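Side-chain contacts in farnesyltransferase, putative (Trypanosoma cruzi, PDB 3WCA), which probably condenses two farnesyl diphosphate molecules into squalene in a magnesium-dependent, NAD(P)H-driven reaction that opens the route to lanosterol: residues Y32-A37 with F60-R65; P86-H91 with E109-Y114; R119-L124 with D130-I135; D55-F60 with T173-S178. The protein carries 1 engineered substitution. All coordinates share one frame; numbering follows the deposited sequence.

Interaction 1 (Y32-A37 with F60-R65); sequences YDILQA and FYLVLR
Ile34 and Leu62 interlock by methyl groups: CG2 of Ile34 enters the fork of the leucine, 3.3 Å from Leu62 CD2 and 3.5 Å from Leu62 CD1. Both spacings are tighter than ordinary van der Waals contact, and the two chains run at a slant to each other. Next to it along the helix, the Leu35 CD1 methyl comes obliquely against one side of the Tyr61 ring, 3.2 Å from Tyr61 CD2 and 3.3 Å from Tyr61 CE2. Leu35 can reach that far because its CG lies opposite the backbone N (chi1 169°). Leu62 CD2 also sits over the backbone of the facing helix, 4.1 Å from Leu35 CA. The axes of the two helical segments approach to 10.4 Å and cross at 57°; the side chains that touch meet through carbon atoms. In the second shell, the Tyr61 ring stacks with Phe42 and touches the bound farnesyl thiodiphosphate, so the packing backs directly onto the substrate pocket. The helix carrying Tyr61 goes on to the magnesium ligands Asp68, Glu71 and Asp72. Around the contact, Arg106 and Leu110 of helix 105-112 lie against Ile34, while Phe60, Val63 and Leu64 of helix 51-72 pack on helix 126-147.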
loop_
_atom_site.group_PDB
_atom_site.type_symbol
_atom_site.label_atom_id
_atom_site.label_comp_id
_atom_site.label_asym_id
_atom_site.label_seq_id
_atom_site.Cartn_x
_atom_site.Cartn_y
_atom_site.Cartn_z
ATOM N N TYR A 32 6.054 17.083 -8.166
ATOM C CA TYR A 32 6.919 15.971 -8.522
ATOM C C TYR A 32 8.193 15.988 -7.697
ATOM O O TYR A 32 8.783 14.942 -7.436
ATOM C CB TYR A 32 7.244 16.013 -10.016
ATOM C CG TYR A 32 6.137 15.474 -10.897
ATOM C CD1 TYR A 32 5.814 14.116 -10.895
ATOM C CD2 TYR A 32 5.406 16.321 -11.728
ATOM C CE1 TYR A 32 4.790 13.614 -11.697
ATOM C CE2 TYR A 32 4.381 15.827 -12.536
ATOM C CZ TYR A 32 4.078 14.476 -12.515
ATOM O OH TYR A 32 3.066 13.996 -13.315
ATOM N N ASP A 33 8.614 17.178 -7.278
ATOM C CA ASP A 33 9.815 17.312 -6.462
ATOM C C ASP A 33 9.554 16.858 -5.035
ATOM O O ASP A 33 10.393 16.203 -4.419
ATOM C CB ASP A 33 10.294 18.761 -6.449
ATOM C CG ASP A 33 11.309 19.050 -7.531
ATOM O OD1 ASP A 33 11.122 18.575 -8.675
ATOM O OD2 ASP A 33 12.293 19.766 -7.238
ATOM N N ILE A 34 8.390 17.205 -4.500
ATOM C CA ILE A 34 8.090 16.808 -3.140
ATOM C C ILE A 34 7.817 15.309 -3.149
ATOM O O ILE A 34 8.180 14.597 -2.222
ATOM C CB ILE A 34 6.882 17.614 -2.573
ATOM C CG1 ILE A 34 6.903 17.568 -1.047
ATOM C CG2 ILE A 34 5.577 17.077 -3.100
ATOM C CD1 ILE A 34 8.033 18.384 -0.434
ATOM N N LEU A 35 7.201 14.831 -4.225
ATOM C CA LEU A 35 6.900 13.414 -4.371
ATOM C C LEU A 35 8.181 12.593 -4.263
ATOM O O LEU A 35 8.233 11.578 -3.573
ATOM C CB LEU A 35 6.259 13.160 -5.733
ATOM C CG LEU A 35 6.125 11.693 -6.127
ATOM C CD1 LEU A 35 5.162 11.019 -5.184
ATOM C CD2 LEU A 35 5.642 11.573 -7.556
ATOM N N GLN A 36 9.214 13.043 -4.961
ATOM C CA GLN A 36 10.498 12.360 -4.961
ATOM C C GLN A 36 11.163 12.319 -3.587
ATOM O O GLN A 36 11.863 11.363 -3.257
ATOM C CB GLN A 36 11.421 13.037 -5.974
ATOM C CG GLN A 36 12.901 12.795 -5.761
ATOM C CD GLN A 36 13.717 13.308 -6.925
ATOM O OE1 GLN A 36 13.740 12.694 -7.998
ATOM N NE2 GLN A 36 14.375 14.450 -6.733
ATOM N N ALA A 37 10.938 13.358 -2.790
ATOM C CA ALA A 37 11.527 13.441 -1.464
ATOM C C ALA A 37 10.694 12.679 -0.443
ATOM O O ALA A 37 11.226 11.985 0.419
ATOM C CB ALA A 37 11.652 14.901 -1.047
ATOM N N PHE A 60 -2.900 13.197 -6.691
ATOM C CA PHE A 60 -3.726 12.293 -5.906
ATOM C C PHE A 60 -2.906 11.752 -4.735
ATOM O O PHE A 60 -3.357 11.745 -3.583
ATOM C CB PHE A 60 -4.180 11.139 -6.801
ATOM C CG PHE A 60 -4.935 10.061 -6.083
ATOM C CD1 PHE A 60 -5.883 10.382 -5.109
ATOM C CD2 PHE A 60 -4.780 8.723 -6.460
ATOM C CE1 PHE A 60 -6.679 9.382 -4.526
ATOM C CE2 PHE A 60 -5.566 7.720 -5.888
ATOM C CZ PHE A 60 -6.527 8.054 -4.916
ATOM N N TYR A 61 -1.694 11.304 -5.050
ATOM C CA TYR A 61 -0.782 10.760 -4.059
ATOM C C TYR A 61 -0.372 11.786 -3.013
ATOM O O TYR A 61 -0.271 11.461 -1.834
ATOM C CB TYR A 61 0.471 10.210 -4.744
ATOM C CG TYR A 61 1.564 9.814 -3.778
ATOM C CD1 TYR A 61 1.634 8.523 -3.255
ATOM C CD2 TYR A 61 2.503 10.753 -3.350
ATOM C CE1 TYR A 61 2.616 8.174 -2.322
ATOM C CE2 TYR A 61 3.483 10.421 -2.418
ATOM C CZ TYR A 61 3.535 9.134 -1.906
ATOM O OH TYR A 61 4.493 8.834 -0.961
ATOM N N LEU A 62 -0.121 13.019 -3.426
ATOM C CA LEU A 62 0.300 14.027 -2.463
ATOM C C LEU A 62 -0.834 14.424 -1.518
ATOM O O LEU A 62 -0.609 14.685 -0.335
ATOM C CB LEU A 62 0.865 15.243 -3.188
ATOM C CG LEU A 62 2.208 14.986 -3.894
ATOM C CD1 LEU A 62 2.610 16.211 -4.725
ATOM C CD2 LEU A 62 3.279 14.682 -2.850
ATOM N N VAL A 63 -2.056 14.459 -2.033
ATOM C CA VAL A 63 -3.197 14.786 -1.193
ATOM C C VAL A 63 -3.281 13.749 -0.064
ATOM O O VAL A 63 -3.336 14.110 1.112
ATOM C CB VAL A 63 -4.516 14.769 -2.006
ATOM C CG1 VAL A 63 -5.713 14.755 -1.067
ATOM C CG2 VAL A 63 -4.578 15.990 -2.915
ATOM N N LEU A 64 -3.262 12.467 -0.429
ATOM C CA LEU A 64 -3.350 11.385 0.547
ATOM C C LEU A 64 -2.132 11.382 1.457
ATOM O O LEU A 64 -2.218 11.033 2.641
ATOM C CB LEU A 64 -3.469 10.027 -0.163
ATOM C CG LEU A 64 -4.655 9.856 -1.120
ATOM C CD1 LEU A 64 -4.756 8.394 -1.542
ATOM C CD2 LEU A 64 -5.955 10.297 -0.430
ATOM N N ARG A 65 -0.997 11.775 0.897
ATOM C CA ARG A 65 0.238 11.819 1.652
ATOM C C ARG A 65 0.121 12.886 2.732
ATOM O O ARG A 65 0.675 12.747 3.825
ATOM C CB ARG A 65 1.400 12.142 0.726
ATOM C CG ARG A 65 2.724 12.140 1.425
ATOM C CD ARG A 65 2.992 10.798 2.080
ATOM N NE ARG A 65 4.234 10.853 2.836
ATOM C CZ ARG A 65 4.872 9.792 3.308
ATOM N NH1 ARG A 65 4.381 8.573 3.102
ATOM N NH2 ARG A 65 6.008 9.955 3.974
#

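Interaction 2 (P86-H91 with E109-Y114); sequences PKFHEH and ELLERY
An offset edge-to-face pair of aromatic rings, Phe88 and Tyr114, ties the loop that follows helix 78-84 to the residues closing helix 105-112. The edge of Phe88 addresses the face of Tyr114, with ring centroids 5.6 Å apart and planes inclined at 65°. The two side chains arrive from opposing directions, the CE2 corner of Phe88 lying 3.9 Å from Tyr114 CZ and 3.3 Å from Tyr114 OH. Leu111 adds a methyl at the rim of the phenylalanine, its CD2 lying in the ring plane 4.0 Å from Phe88 CZ. Here, in the all-helical squalene/phytoene synthase fold, the connection after helix 78-84 is held by aromatic residues, with Trp97 meeting both Phe88 and Tyr114 nearly perpendicularly and stacking on His91. Tyr114 follows Arg113, where the chain leaves helical geometry, and its CG stands across from the backbone N (chi1 -165°), which sends the ring toward the loop. The Tyr114 hydroxyl is buried by the contact and has no polar partner in the model. Phe88 and Leu111 also rest on Ala66 of helix 51-72, Phe88 additionally on Leu67 and Leu111 on Thr69.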
loop_
_atom_site.group_PDB
_atom_site.type_symbol
_atom_site.label_atom_id
_atom_site.label_comp_id
_atom_site.label_asym_id
_atom_site.label_seq_id
_atom_site.Cartn_x
_atom_site.Cartn_y
_atom_site.Cartn_z
ATOM N N PRO A 86 -11.492 15.332 8.556
ATOM C CA PRO A 86 -12.777 15.280 7.843
ATOM C C PRO A 86 -13.030 16.363 6.806
ATOM O O PRO A 86 -13.783 16.151 5.856
ATOM C CB PRO A 86 -13.800 15.317 8.975
ATOM C CG PRO A 86 -13.082 14.593 10.075
ATOM C CD PRO A 86 -11.711 15.234 10.010
ATOM N N LYS A 87 -12.422 17.524 6.979
ATOM C CA LYS A 87 -12.624 18.588 6.010
ATOM C C LYS A 87 -11.375 18.833 5.175
ATOM O O LYS A 87 -11.223 19.881 4.549
ATOM C CB LYS A 87 -13.069 19.883 6.710
ATOM C CG LYS A 87 -12.186 20.345 7.864
ATOM C CD LYS A 87 -12.639 21.723 8.354
ATOM C CE LYS A 87 -11.681 22.311 9.382
ATOM N NZ LYS A 87 -11.823 21.691 10.725
ATOM N N PHE A 88 -10.485 17.849 5.147
ATOM C CA PHE A 88 -9.268 17.994 4.382
ATOM C C PHE A 88 -9.597 18.123 2.912
ATOM O O PHE A 88 -9.013 18.942 2.217
ATOM C CB PHE A 88 -8.348 16.798 4.584
ATOM C CG PHE A 88 -6.902 17.120 4.373
ATOM C CD1 PHE A 88 -6.164 17.733 5.383
ATOM C CD2 PHE A 88 -6.278 16.823 3.166
ATOM C CE1 PHE A 88 -4.818 18.043 5.193
ATOM C CE2 PHE A 88 -4.935 17.128 2.966
ATOM C CZ PHE A 88 -4.203 17.740 3.984
ATOM N N HIS A 89 -10.541 17.317 2.444
ATOM C CA HIS A 89 -10.938 17.351 1.041
ATOM C C HIS A 89 -11.496 18.711 0.620
ATOM O O HIS A 89 -11.396 19.091 -0.546
ATOM C CB HIS A 89 -11.975 16.262 0.753
ATOM C CG HIS A 89 -13.346 16.575 1.268
ATOM N ND1 HIS A 89 -13.611 16.782 2.605
ATOM C CD2 HIS A 89 -14.530 16.709 0.625
ATOM C CE1 HIS A 89 -14.900 17.030 2.763
ATOM N NE2 HIS A 89 -15.480 16.990 1.576
ATOM N N GLU A 90 -12.082 19.447 1.562
ATOM C CA GLU A 90 -12.640 20.757 1.239
ATOM C C GLU A 90 -11.555 21.754 0.850
ATOM O O GLU A 90 -11.793 22.646 0.039
ATOM C CB GLU A 90 -13.462 21.300 2.419
ATOM C CG GLU A 90 -14.736 20.492 2.673
ATOM C CD GLU A 90 -15.534 20.963 3.880
ATOM O OE1 GLU A 90 -16.498 20.257 4.260
ATOM O OE2 GLU A 90 -15.204 22.031 4.441
ATOM N N HIS A 91 -10.360 21.590 1.408
ATOM C CA HIS A 91 -9.254 22.492 1.111
ATOM C C HIS A 91 -8.739 22.382 -0.326
ATOM O O HIS A 91 -8.014 23.256 -0.802
ATOM C CB HIS A 91 -8.106 22.245 2.084
ATOM C CG HIS A 91 -8.521 22.285 3.521
ATOM N ND1 HIS A 91 -9.372 23.247 4.021
ATOM C CD2 HIS A 91 -8.192 21.492 4.567
ATOM C CE1 HIS A 91 -9.549 23.044 5.314
ATOM N NE2 HIS A 91 -8.845 21.986 5.670
ATOM N N GLU A 109 7.022 20.211 4.924
ATOM C CA GLU A 109 7.067 21.163 3.818
ATOM C C GLU A 109 5.869 20.996 2.879
ATOM O O GLU A 109 5.358 21.975 2.334
ATOM C CB GLU A 109 8.363 20.971 3.034
ATOM C CG GLU A 109 8.677 22.068 2.032
ATOM C CD GLU A 109 9.896 21.726 1.191
ATOM O OE1 GLU A 109 10.811 21.064 1.723
ATOM O OE2 GLU A 109 9.945 22.120 0.007
ATOM N N LEU A 110 5.432 19.753 2.688
ATOM C CA LEU A 110 4.294 19.470 1.815
ATOM C C LEU A 110 3.063 20.226 2.305
ATOM O O LEU A 110 2.339 20.845 1.523
ATOM C CB LEU A 110 3.999 17.968 1.794
ATOM C CG LEU A 110 2.725 17.504 1.080
ATOM C CD1 LEU A 110 2.742 17.922 -0.375
ATOM C CD2 LEU A 110 2.616 15.987 1.195
ATOM N N LEU A 111 2.836 20.180 3.609
ATOM C CA LEU A 111 1.692 20.865 4.176
ATOM C C LEU A 111 1.850 22.386 4.210
ATOM O O LEU A 111 0.903 23.100 3.910
ATOM C CB LEU A 111 1.406 20.319 5.575
ATOM C CG LEU A 111 0.889 18.878 5.557
ATOM C CD1 LEU A 111 0.893 18.312 6.964
ATOM C CD2 LEU A 111 -0.514 18.846 4.969
ATOM N N GLU A 112 3.040 22.879 4.555
ATOM C CA GLU A 112 3.270 24.325 4.620
ATOM C C GLU A 112 3.154 24.992 3.257
ATOM O O GLU A 112 2.630 26.100 3.143
ATOM C CB GLU A 112 4.643 24.628 5.221
ATOM C CG GLU A 112 4.830 24.065 6.617
ATOM C CD GLU A 112 6.209 24.328 7.179
ATOM O OE1 GLU A 112 7.196 24.151 6.439
ATOM O OE2 GLU A 112 6.307 24.698 8.367
ATOM N N ARG A 113 3.645 24.320 2.223
ATOM C CA ARG A 113 3.571 24.857 0.872
ATOM C C ARG A 113 2.530 24.067 0.092
ATOM O O ARG A 113 2.662 23.859 -1.113
ATOM C CB ARG A 113 4.935 24.754 0.186
ATOM C CG ARG A 113 6.016 25.591 0.850
ATOM C CD ARG A 113 7.357 25.435 0.144
ATOM N NE ARG A 113 7.373 26.014 -1.198
ATOM C CZ ARG A 113 8.333 25.788 -2.091
ATOM N NH1 ARG A 113 9.349 24.993 -1.782
ATOM N NH2 ARG A 113 8.282 26.356 -3.289
ATOM N N TYR A 114 1.485 23.644 0.795
ATOM C CA TYR A 114 0.406 22.860 0.204
ATOM C C TYR A 114 -0.317 23.601 -0.921
ATOM O O TYR A 114 -1.145 23.024 -1.627
ATOM C CB TYR A 114 -0.596 22.471 1.292
ATOM C CG TYR A 114 -1.551 21.366 0.896
ATOM C CD1 TYR A 114 -1.114 20.042 0.796
ATOM C CD2 TYR A 114 -2.895 21.637 0.647
ATOM C CE1 TYR A 114 -1.995 19.017 0.465
ATOM C CE2 TYR A 114 -3.783 20.621 0.313
ATOM C CZ TYR A 114 -3.327 19.313 0.229
ATOM O OH TYR A 114 -4.205 18.304 -0.068
#

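Interaction 3 (R119-L124 with D130-I135); sequences RAYSRL and DVISGI
Tyr121 and Leu124 pack against Ile132 and Ser133 across a helix-loop-helix connection, in which helix 115-122 leads through a few residues into helix 126-147. Tyr121 has CG trans to its amide nitrogen (chi1 176°), which carries the ring toward helix 126-147, and chi2 of 90° turns the ring plane perpendicular to the CA-CB-CG plane. Ile132 slides past it in the reverse direction and offers CG2 to the ring edge, near the ring plane, 4.0 Å from Tyr121 CE1. The other branch of Ile132 is fully extended (chi2 -176°) and carries CD1 to within 3.9 Å of Leu124 CD1, the two side chains crossing roughly at right angles. Phe60 of helix 51-72 packs on Ile132 as well. The phenol oxygen lies 3.5 Å from Ser133 CB, but its polar partner is the carbonyl of Gln129, to which it is hydrogen-bonded. A water at the more exposed margin donates to Tyr121 OH at 3.3 Å and to Asp130 OD1 at 3.0 Å.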
loop_
_atom_site.group_PDB
_atom_site.type_symbol
_atom_site.label_atom_id
_atom_site.label_comp_id
_atom_site.label_asym_id
_atom_site.label_seq_id
_atom_site.Cartn_x
_atom_site.Cartn_y
_atom_site.Cartn_z
ATOM N N ARG A 119 -3.229 24.234 -6.364
ATOM C CA ARG A 119 -3.216 24.955 -7.639
ATOM C C ARG A 119 -3.203 23.936 -8.766
ATOM O O ARG A 119 -4.040 23.974 -9.662
ATOM C CB ARG A 119 -1.977 25.838 -7.775
ATOM C CG ARG A 119 -1.856 26.939 -6.756
ATOM C CD ARG A 119 -0.833 27.949 -7.230
ATOM N NE ARG A 119 -0.422 28.859 -6.171
ATOM C CZ ARG A 119 0.041 30.086 -6.388
ATOM N NH1 ARG A 119 0.143 30.550 -7.631
ATOM N NH2 ARG A 119 0.412 30.844 -5.367
ATOM N N ALA A 120 -2.230 23.031 -8.711
ATOM C CA ALA A 120 -2.099 21.984 -9.714
ATOM C C ALA A 120 -3.420 21.235 -9.808
ATOM O O ALA A 120 -3.863 20.852 -10.892
ATOM C CB ALA A 120 -0.987 21.029 -9.318
ATOM N N TYR A 121 -4.046 21.036 -8.656
ATOM C CA TYR A 121 -5.321 20.336 -8.584
ATOM C C TYR A 121 -6.391 21.061 -9.398
ATOM O O TYR A 121 -7.131 20.435 -10.160
ATOM C CB TYR A 121 -5.770 20.246 -7.124
ATOM C CG TYR A 121 -7.135 19.633 -6.913
ATOM C CD1 TYR A 121 -7.284 18.258 -6.726
ATOM C CD2 TYR A 121 -8.279 20.432 -6.881
ATOM C CE1 TYR A 121 -8.542 17.693 -6.507
ATOM C CE2 TYR A 121 -9.541 19.879 -6.666
ATOM C CZ TYR A 121 -9.664 18.511 -6.479
ATOM O OH TYR A 121 -10.904 17.960 -6.260
ATOM N N SER A 122 -6.464 22.381 -9.236
ATOM C CA SER A 122 -7.462 23.186 -9.936
ATOM C C SER A 122 -7.315 23.153 -11.452
ATOM O O SER A 122 -8.250 23.501 -12.174
ATOM C CB SER A 122 -7.413 24.642 -9.458
ATOM O OG SER A 122 -6.230 25.287 -9.895
ATOM N N ARG A 123 -6.149 22.738 -11.938
ATOM C CA ARG A 123 -5.926 22.664 -13.376
ATOM C C ARG A 123 -6.151 21.261 -13.933
ATOM O O ARG A 123 -5.817 20.983 -15.083
ATOM C CB ARG A 123 -4.516 23.158 -13.728
ATOM C CG ARG A 123 -4.355 24.673 -13.577
ATOM C CD ARG A 123 -3.075 25.203 -14.231
ATOM N NE ARG A 123 -1.877 25.001 -13.416
ATOM C CZ ARG A 123 -1.600 25.670 -12.299
ATOM N NH1 ARG A 123 -2.437 26.594 -11.847
ATOM N NH2 ARG A 123 -0.481 25.421 -11.635
ATOM N N LEU A 124 -6.722 20.377 -13.119
ATOM C CA LEU A 124 -6.996 19.012 -13.563
ATOM C C LEU A 124 -8.400 18.910 -14.128
ATOM O O LEU A 124 -9.253 19.748 -13.857
ATOM C CB LEU A 124 -6.864 18.014 -12.408
ATOM C CG LEU A 124 -5.484 17.593 -11.904
ATOM C CD1 LEU A 124 -5.657 16.716 -10.670
ATOM C CD2 LEU A 124 -4.730 16.838 -12.989
ATOM N N ASP A 130 -12.837 15.087 -8.961
ATOM C CA ASP A 130 -13.883 14.429 -8.176
ATOM C C ASP A 130 -13.470 13.085 -7.577
ATOM O O ASP A 130 -13.856 12.753 -6.449
ATOM C CB ASP A 130 -15.153 14.242 -9.026
ATOM C CG ASP A 130 -15.803 15.570 -9.424
ATOM O OD1 ASP A 130 -15.365 16.639 -8.933
ATOM O OD2 ASP A 130 -16.761 15.534 -10.230
ATOM N N VAL A 131 -12.706 12.306 -8.334
ATOM C CA VAL A 131 -12.248 11.015 -7.845
ATOM C C VAL A 131 -11.357 11.273 -6.631
ATOM O O VAL A 131 -11.545 10.686 -5.558
ATOM C CB VAL A 131 -11.464 10.266 -8.946
ATOM C CG1 VAL A 131 -10.752 9.052 -8.370
ATOM C CG2 VAL A 131 -12.430 9.836 -10.050
ATOM N N ILE A 132 -10.413 12.191 -6.810
ATOM C CA ILE A 132 -9.456 12.568 -5.780
ATOM C C ILE A 132 -10.130 13.133 -4.532
ATOM O O ILE A 132 -9.813 12.742 -3.405
ATOM C CB ILE A 132 -8.452 13.606 -6.342
ATOM C CG1 ILE A 132 -7.703 12.988 -7.540
ATOM C CG2 ILE A 132 -7.485 14.065 -5.244
ATOM C CD1 ILE A 132 -6.610 13.878 -8.137
ATOM N N SER A 133 -11.064 14.054 -4.733
ATOM C CA SER A 133 -11.766 14.664 -3.610
ATOM C C SER A 133 -12.585 13.601 -2.895
ATOM O O SER A 133 -12.664 13.581 -1.662
ATOM C CB SER A 133 -12.684 15.781 -4.118
ATOM O OG SER A 133 -13.150 16.571 -3.046
ATOM N N GLY A 134 -13.174 12.703 -3.681
ATOM C CA GLY A 134 -14.004 11.648 -3.124
ATOM C C GLY A 134 -13.250 10.625 -2.296
ATOM O O GLY A 134 -13.733 10.185 -1.244
ATOM N N ILE A 135 -12.072 10.227 -2.776
ATOM C CA ILE A 135 -11.259 9.249 -2.066
ATOM C C ILE A 135 -10.638 9.905 -0.843
ATOM O O ILE A 135 -10.548 9.293 0.213
ATOM C CB ILE A 135 -10.132 8.675 -2.970
ATOM C CG1 ILE A 135 -10.743 7.975 -4.190
ATOM C CG2 ILE A 135 -9.285 7.681 -2.187
ATOM C CD1 ILE A 135 -11.678 6.842 -3.844
HETATM O O HOH W 1 -14.174 17.908 -6.503
#

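Interaction 4 (D55-F60 with T173-S178)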
loop_
_atom_site.group_PDB
_atom_site.type_symbol
_atom_site.label_atom_id
_atom_site.label_comp_id
_atom_site.label_asym_id
_atom_site.label_seq_id
_atom_site.Cartn_x
_atom_site.Cartn_y
_atom_site.Cartn_z
ATOM N N ASP A 55 0.143 13.312 -13.938
ATOM C CA ASP A 55 -0.087 14.521 -13.156
ATOM C C ASP A 55 -1.218 14.266 -12.176
ATOM O O ASP A 55 -1.120 14.612 -11.007
ATOM C CB ASP A 55 -0.467 15.709 -14.052
ATOM C CG ASP A 55 0.666 16.146 -14.966
ATOM O OD1 ASP A 55 1.836 16.106 -14.532
ATOM O OD2 ASP A 55 0.378 16.545 -16.116
ATOM N N ALA A 56 -2.295 13.659 -12.666
ATOM C CA ALA A 56 -3.450 13.372 -11.827
ATOM C C ALA A 56 -3.074 12.422 -10.683
ATOM O O ALA A 56 -3.441 12.649 -9.526
ATOM C CB ALA A 56 -4.555 12.768 -12.668
ATOM N N VAL A 57 -2.346 11.359 -11.011
ATOM C CA VAL A 57 -1.929 10.393 -10.003
ATOM C C VAL A 57 -0.926 11.015 -9.027
ATOM O O VAL A 57 -0.974 10.745 -7.824
ATOM C CB VAL A 57 -1.338 9.135 -10.663
ATOM C CG1 VAL A 57 -0.611 8.283 -9.641
ATOM C CG2 VAL A 57 -2.453 8.335 -11.295
ATOM N N CYS A 58 -0.031 11.862 -9.526
ATOM C CA CYS A 58 0.936 12.502 -8.639
ATOM C C CYS A 58 0.267 13.414 -7.606
ATOM O O CYS A 58 0.660 13.442 -6.436
ATOM C CB CYS A 58 1.942 13.321 -9.435
ATOM S SG CYS A 58 2.971 14.328 -8.378
ATOM N N ILE A 59 -0.733 14.169 -8.050
ATOM C CA ILE A 59 -1.457 15.075 -7.164
ATOM C C ILE A 59 -2.312 14.276 -6.184
ATOM O O ILE A 59 -2.448 14.645 -5.016
ATOM C CB ILE A 59 -2.367 16.023 -7.972
ATOM C CG1 ILE A 59 -1.520 16.833 -8.944
ATOM C CG2 ILE A 59 -3.143 16.946 -7.028
ATOM C CD1 ILE A 59 -0.313 17.487 -8.285
ATOM N N PHE A 60 -2.900 13.197 -6.691
ATOM C CA PHE A 60 -3.726 12.293 -5.906
ATOM C C PHE A 60 -2.906 11.752 -4.735
ATOM O O PHE A 60 -3.357 11.745 -3.583
ATOM C CB PHE A 60 -4.180 11.139 -6.801
ATOM C CG PHE A 60 -4.935 10.061 -6.083
ATOM C CD1 PHE A 60 -5.883 10.382 -5.109
ATOM C CD2 PHE A 60 -4.780 8.723 -6.460
ATOM C CE1 PHE A 60 -6.679 9.382 -4.526
ATOM C CE2 PHE A 60 -5.566 7.720 -5.888
ATOM C CZ PHE A 60 -6.527 8.054 -4.916
ATOM N N THR A 173 -8.132 3.053 -10.040
ATOM C CA THR A 173 -9.003 2.383 -10.993
ATOM C C THR A 173 -9.984 3.389 -11.620
ATOM O O THR A 173 -10.263 3.325 -12.820
ATOM C CB THR A 173 -9.780 1.231 -10.313
ATOM O OG1 THR A 173 -8.852 0.273 -9.780
ATOM C CG2 THR A 173 -10.692 0.525 -11.316
ATOM N N LEU A 174 -10.492 4.329 -10.821
ATOM C CA LEU A 174 -11.420 5.331 -11.343
ATOM C C LEU A 174 -10.679 6.370 -12.192
ATOM O O LEU A 174 -11.260 6.964 -13.095
ATOM C CB LEU A 174 -12.175 6.022 -10.205
ATOM C CG LEU A 174 -13.163 5.159 -9.412
ATOM C CD1 LEU A 174 -13.656 5.956 -8.203
ATOM C CD2 LEU A 174 -14.334 4.722 -10.297
ATOM N N LEU A 175 -9.405 6.603 -11.899
ATOM C CA LEU A 175 -8.640 7.540 -12.705
ATOM C C LEU A 175 -8.315 6.886 -14.050
ATOM O O LEU A 175 -8.255 7.570 -15.062
ATOM C CB LEU A 175 -7.337 7.954 -12.015
ATOM C CG LEU A 175 -7.414 8.931 -10.849
ATOM C CD1 LEU A 175 -6.002 9.223 -10.377
ATOM C CD2 LEU A 175 -8.102 10.225 -11.270
ATOM N N TYR A 176 -8.106 5.570 -14.060
ATOM C CA TYR A 176 -7.795 4.860 -15.305
ATOM C C TYR A 176 -8.981 4.920 -16.268
ATOM O O TYR A 176 -8.814 5.141 -17.471
ATOM C CB TYR A 176 -7.469 3.372 -15.061
ATOM C CG TYR A 176 -6.287 3.052 -14.155
ATOM C CD1 TYR A 176 -5.315 4.000 -13.852
ATOM C CD2 TYR A 176 -6.144 1.772 -13.614
ATOM C CE1 TYR A 176 -4.222 3.678 -13.018
ATOM C CE2 TYR A 176 -5.067 1.443 -12.794
ATOM C CZ TYR A 176 -4.115 2.391 -12.497
ATOM O OH TYR A 176 -3.062 2.045 -11.673
ATOM N N VAL A 177 -10.176 4.685 -15.739
ATOM C CA VAL A 177 -11.386 4.710 -16.553
ATOM C C VAL A 177 -11.663 6.125 -17.055
ATOM O O VAL A 177 -11.863 6.354 -18.246
ATOM C CB VAL A 177 -12.599 4.217 -15.746
ATOM C CG1 VAL A 177 -13.881 4.377 -16.564
ATOM C CG2 VAL A 177 -12.400 2.764 -15.374
ATOM N N SER A 178 -11.660 7.072 -16.131
ATOM C CA SER A 178 -11.912 8.461 -16.459
ATOM C C SER A 178 -10.983 8.976 -17.558
ATOM O O SER A 178 -11.361 9.848 -18.341
ATOM C CB SER A 178 -11.756 9.314 -15.202
ATOM O OG SER A 178 -11.999 10.676 -15.483
#
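Leu175 is the bump of this contact, and the hollow it enters is formed by Ala56, Val57 and Phe60 on one side of helix 51-72. One methyl does nearly all the touching. Leu175 CD1 lies 3.8 Å from Val57 CG2, 4.1 Å from Phe60 CD2 and 4.5 Å from Ala56 CB. Val57 and Phe60 form two walls, both meeting the leucine at a slant, and the small Ala56 leaves room for the methyl to approach the backbone itself, 4.3 Å from Leu175 CD1 to Ala56 C. The leucine is stretched out to make the reach, with CD1 trans to its own CA (chi2 -178°). Such a long knob suits the wide separation of the two segments, whose axes stay 11.0 Å apart and run nearly antiparallel at 157°. Tyr128 of helix 126-147 packs on both Ala56 and Leu175, closing in on the hollow from a third helix, while Phe279 of helix 274-294 touches Val57. On helix 154-179, Thr173 and Tyr176 touch the bound farnesyl thiodiphosphate; Thr173 OG1 is also hydrogen-bonded to Tyr267 OH. Helices 51-72 and 154-179, nearly antiparallel where these segments meet, belong to the all-alpha isoprenoid synthase fold, whose helices surround the farnesyl chain of the ligand.

Helix 51-72 joins interactions 1 and 4, which share Phe60 and pack different sides of that helix; a probable hydrogen bond from Tyr32 OH to Asp55 OD1, 2.7 Å, also connects them. Both are buried, wholly apolar meetings of helices beside the ligand pocket. Interaction 2, also buried but farther from the chain's centre, is led by a ring-on-ring pair where a loop meets a helix end, whereas interactions 1 and 4 rest on methyls against rings and other methyls; it touches interaction 1 through Val63. Interaction 3 is only partly buried and alone includes a bridging water. Its Ile132 and Ile135 nonetheless pack on Phe60, so segment 130-135 backs the same helix, and Val131 meets Leu174 of interaction 4.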